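Local structure of bartonella effector protein (Bep) substrate of VirB T4SS (Bartonella sp. 1-1C, 4PY3) at residues 118-123 against 165-170; 192-197 against 204-209. The protein is a VirB-translocated Bartonella effector whose N-terminal Fic domain, the part crystallised here, belongs to a family of AMP-transferring enzymes and probably binds ATP. All blocks are in the same frame, centred on the assembly; numbering follows the deposited sequence.

How the contacts relate
Contact 1 lies in the buried helical core of the Fic domain, contact 2 nearer its periphery, where it is partly buried; along the chain, contact 1 closes before contact 2 opens. Their centres are about 17 Å apart and their nearest atoms about 8 Å, so they do not touch directly. Helix 135-152 bridges them. Its Phe146 meets Phe167 of contact 1 edge-to-face and also packs against Met207 of contact 2. The connection between helices 135-152 and 159-173 is where Fic proteins carry their signature loop, so contact 1 includes the helix leaving that loop, while contact 2 packs two later helices onto the helix that enters it.

Contact 1: 118-123 against 165-170; sequences KKFDQL and VFFEKL
In the buried core of the Fic fold, helix 113-126 meets helix 159-173 through three phenylalanines, Phe120 on one side and Phe166 and Phe167 on the other. The Phe120 and Phe166 side chains approach from opposite directions. Each has CG anti to the backbone N (chi1 179° for Phe120), which extends the ring from its own helix toward the other. Phe120 CE2 lies 3.9 Å from Phe166 CZ, and Phe120 CZ lies 4.0 Å from Phe166 CE1. The Phe120 and Phe166 ring centroids are 5.8 Å apart and the planes inclined at 51°, an oblique pair without parallel overlap. No hydrogen bond crosses between the segments. In Fic proteins the second of these helices follows the signature loop, and here two further helices pack on it: helix 59-70 meets Phe166 through Leu62 and Ile65, while helix 135-152 supplies Leu149, which touches both Phe120 and Phe167. The Phe167 ring comes in beside that of Phe166, its CE1 lying 4.4 Å from Phe120 CZ. Phe166 CZ and Phe167 CE1 both sit at the edge of the Phe120 ring, near its plane.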
# COMPACT_ATOMS: atom_id res chain seq x y z
N LYS A 118 4.57 9.29 9.75
CA LYS A 118 4.84 9.40 11.18
C LYS A 118 3.53 9.40 11.97
O LYS A 118 3.41 8.67 12.95
CB LYS A 118 5.66 10.65 11.49
N LYS A 119 2.55 10.18 11.52
CA LYS A 119 1.25 10.22 12.19
C LYS A 119 0.58 8.84 12.17
O LYS A 119 0.00 8.40 13.17
CB LYS A 119 0.34 11.26 11.53
N PHE A 120 0.68 8.16 11.03
CA PHE A 120 0.22 6.79 10.87
C PHE A 120 0.87 5.84 11.88
O PHE A 120 0.18 5.05 12.53
CB PHE A 120 0.52 6.33 9.44
CG PHE A 120 0.13 4.91 9.14
CD1 PHE A 120 -1.19 4.59 8.88
CD2 PHE A 120 1.08 3.91 9.11
CE1 PHE A 120 -1.56 3.28 8.60
CE2 PHE A 120 0.72 2.60 8.82
CZ PHE A 120 -0.60 2.29 8.56
N ASP A 121 2.19 5.93 12.00
CA ASP A 121 2.94 5.14 12.98
C ASP A 121 2.50 5.42 14.43
O ASP A 121 2.35 4.49 15.23
CB ASP A 121 4.45 5.39 12.86
CG ASP A 121 5.02 4.96 11.50
OD1 ASP A 121 4.32 4.27 10.73
OD2 ASP A 121 6.18 5.32 11.20
N GLN A 122 2.29 6.69 14.75
CA GLN A 122 1.86 7.11 16.10
C GLN A 122 0.49 6.58 16.47
O GLN A 122 0.27 6.12 17.59
CB GLN A 122 1.89 8.64 16.24
CG GLN A 122 3.28 9.21 16.43
CD GLN A 122 3.36 10.71 16.10
OE1 GLN A 122 2.35 11.35 15.74
NE2 GLN A 122 4.56 11.27 16.21
N LEU A 123 -0.45 6.66 15.54
CA LEU A 123 -1.79 6.12 15.76
C LEU A 123 -1.78 4.64 16.09
O LEU A 123 -2.44 4.21 17.04
CB LEU A 123 -2.61 6.34 14.51
N VAL A 165 -1.05 -6.44 2.20
CA VAL A 165 -0.24 -7.39 2.97
C VAL A 165 -0.03 -6.86 4.40
O VAL A 165 -0.10 -7.62 5.35
CB VAL A 165 1.11 -7.69 2.30
CG1 VAL A 165 2.02 -8.48 3.23
CG2 VAL A 165 0.88 -8.49 1.03
N PHE A 166 0.22 -5.57 4.51
CA PHE A 166 0.44 -4.93 5.80
C PHE A 166 -0.78 -5.14 6.71
O PHE A 166 -0.65 -5.56 7.86
CB PHE A 166 0.70 -3.44 5.59
CG PHE A 166 1.03 -2.68 6.84
CD1 PHE A 166 0.01 -2.27 7.71
CD2 PHE A 166 2.34 -2.34 7.14
CE1 PHE A 166 0.31 -1.55 8.85
CE2 PHE A 166 2.63 -1.62 8.29
CZ PHE A 166 1.62 -1.23 9.14
N PHE A 167 -1.97 -4.86 6.19
CA PHE A 167 -3.19 -4.99 6.99
C PHE A 167 -3.59 -6.42 7.27
O PHE A 167 -4.09 -6.71 8.36
CB PHE A 167 -4.36 -4.20 6.39
CG PHE A 167 -4.37 -2.78 6.83
CD1 PHE A 167 -3.45 -1.86 6.30
CD2 PHE A 167 -5.26 -2.34 7.80
CE1 PHE A 167 -3.45 -0.54 6.73
CE2 PHE A 167 -5.26 -1.03 8.23
CZ PHE A 167 -4.36 -0.12 7.69
N GLU A 168 -3.32 -7.34 6.35
CA GLU A 168 -3.53 -8.76 6.64
C GLU A 168 -2.63 -9.22 7.79
O GLU A 168 -3.08 -9.93 8.69
CB GLU A 168 -3.31 -9.62 5.40
CG GLU A 168 -4.33 -9.34 4.30
CD GLU A 168 -4.29 -10.35 3.16
OE1 GLU A 168 -3.50 -11.31 3.25
OE2 GLU A 168 -5.07 -10.19 2.19
N LYS A 169 -1.38 -8.77 7.78
CA LYS A 169 -0.45 -9.09 8.87
C LYS A 169 -0.85 -8.43 10.19
O LYS A 169 -0.67 -9.00 11.26
CB LYS A 169 0.97 -8.64 8.51
CG LYS A 169 1.54 -9.34 7.29
CD LYS A 169 2.01 -10.74 7.62
CE LYS A 169 2.51 -11.44 6.37
NZ LYS A 169 2.57 -12.91 6.58
N LEU A 170 -1.36 -7.21 10.10
CA LEU A 170 -1.83 -6.48 11.27
C LEU A 170 -3.02 -7.20 11.92
O LEU A 170 -3.07 -7.36 13.14
CB LEU A 170 -2.23 -5.06 10.85
CG LEU A 170 -2.69 -4.10 11.96
CD1 LEU A 170 -1.53 -3.69 12.85
CD2 LEU A 170 -3.36 -2.87 11.35

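Contact 2: 192-197 against 204-209; sequences CIDGMT and YKEMKS
Ile193 O is gripped by Thr197 OG1 at 2.9 Å and by Met196 N at the same distance, the two donors reaching it from opposite faces of its carbonyl plane. The hydroxyl stands well above that plane, 43° out of it, and Thr197 N adds a weak bond to the same oxygen. The bond from Met196 N spans three residues rather than four, a tightening of the last turn of helix 185-197 before the chain turns back. Across the contact, Met207 reaches Cys192. Its CG is anti to the backbone N (chi1 -169°), and bends at chi2 and chi3 then curl the chain so that the terminal methyl arrives against the other helix: Met207 CE lies 3.7 Å from Cys192 N and 4.0 Å from Cys192 SG. This is a helical hairpin, in which helices 185-197 and 205-214 run roughly antiparallel on either side of a short connection. Helix 135-152 packs against both arms of the hairpin: its Ala143 and Phe146 touch Met207 and its Asn150 touches Cys192. Farther along, Asp194 points toward Glu206 and lays OD2 against its aliphatic part, 3.7 Å from Glu206 CB. The two carboxylate planes are inclined at 41°, and the Glu206 chain, bent at chi2, carries its acid group away, leaving Asp194 OD2 and Glu206 OE2 5.0 Å apart. These like charges may raise the proton affinity of either acid somewhat, an effect that the long, weak ion pair of Glu206 with Arg190 could partly offset.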
# COMPACT_ATOMS: atom_id res chain seq x y z
N CYS A 192 -12.06 2.69 -1.37
CA CYS A 192 -10.96 3.65 -1.32
C CYS A 192 -11.43 5.02 -1.79
O CYS A 192 -11.09 6.05 -1.19
CB CYS A 192 -9.77 3.15 -2.15
SG CYS A 192 -8.95 1.72 -1.40
N ILE A 193 -12.20 5.04 -2.88
CA ILE A 193 -12.66 6.30 -3.47
C ILE A 193 -13.59 7.02 -2.51
O ILE A 193 -13.40 8.22 -2.25
CB ILE A 193 -13.32 6.07 -4.85
CG1 ILE A 193 -12.22 5.54 -5.84
CG2 ILE A 193 -14.04 7.35 -5.30
CD1 ILE A 193 -12.51 5.46 -7.34
N ASP A 194 -14.55 6.30 -1.94
CA ASP A 194 -15.43 6.86 -0.91
C ASP A 194 -14.62 7.46 0.22
O ASP A 194 -14.89 8.57 0.67
CB ASP A 194 -16.39 5.80 -0.35
CG ASP A 194 -17.57 5.53 -1.27
OD1 ASP A 194 -17.67 6.15 -2.34
OD2 ASP A 194 -18.41 4.70 -0.91
N GLY A 195 -13.61 6.72 0.66
CA GLY A 195 -12.70 7.20 1.70
C GLY A 195 -12.06 8.55 1.42
O GLY A 195 -11.76 9.30 2.35
N MET A 196 -11.81 8.86 0.14
CA MET A 196 -11.15 10.12 -0.25
C MET A 196 -12.11 11.21 -0.73
O MET A 196 -11.70 12.35 -0.87
CB MET A 196 -10.13 9.86 -1.35
CG MET A 196 -8.94 9.03 -0.89
SD MET A 196 -7.60 9.01 -2.11
CE MET A 196 -8.30 7.82 -3.25
N THR A 197 -13.37 10.86 -0.98
CA THR A 197 -14.34 11.82 -1.49
C THR A 197 -15.46 12.22 -0.51
O THR A 197 -15.86 13.38 -0.48
CB THR A 197 -15.01 11.30 -2.77
OG1 THR A 197 -15.65 10.05 -2.51
CG2 THR A 197 -13.97 11.14 -3.88
N TYR A 204 -15.70 6.45 5.75
CA TYR A 204 -15.22 5.17 6.26
C TYR A 204 -16.25 4.03 6.08
O TYR A 204 -15.88 2.86 6.21
CB TYR A 204 -14.85 5.29 7.77
N LYS A 205 -17.50 4.36 5.74
CA LYS A 205 -18.60 3.39 5.81
C LYS A 205 -18.38 2.19 4.90
O LYS A 205 -18.34 1.04 5.37
CB LYS A 205 -19.97 4.08 5.60
CG LYS A 205 -20.34 4.98 6.75
CD LYS A 205 -20.71 4.24 8.02
CE LYS A 205 -20.62 5.13 9.25
NZ LYS A 205 -19.27 5.03 9.86
N GLU A 206 -18.17 2.43 3.61
CA GLU A 206 -17.92 1.32 2.69
C GLU A 206 -16.68 0.51 3.03
O GLU A 206 -16.63 -0.66 2.73
CB GLU A 206 -17.87 1.75 1.25
CG GLU A 206 -18.34 0.74 0.22
CD GLU A 206 -19.82 0.38 0.16
OE1 GLU A 206 -20.53 0.33 1.20
OE2 GLU A 206 -20.28 0.09 -0.98
N MET A 207 -15.67 1.15 3.62
CA MET A 207 -14.46 0.44 4.01
C MET A 207 -14.76 -0.46 5.20
O MET A 207 -14.28 -1.60 5.26
CB MET A 207 -13.33 1.43 4.35
CG MET A 207 -11.96 0.79 4.52
SD MET A 207 -11.35 0.02 3.01
CE MET A 207 -11.10 1.47 1.97
N LYS A 208 -15.52 0.06 6.16
CA LYS A 208 -16.01 -0.75 7.29
C LYS A 208 -16.79 -1.95 6.81
O LYS A 208 -16.54 -3.07 7.24
CB LYS A 208 -16.89 0.07 8.21
N SER A 209 -17.72 -1.71 5.90
CA SER A 209 -18.53 -2.77 5.30
C SER A 209 -17.66 -3.84 4.62
O SER A 209 -17.87 -5.03 4.81
CB SER A 209 -19.52 -2.17 4.30
OG SER A 209 -20.06 -3.16 3.45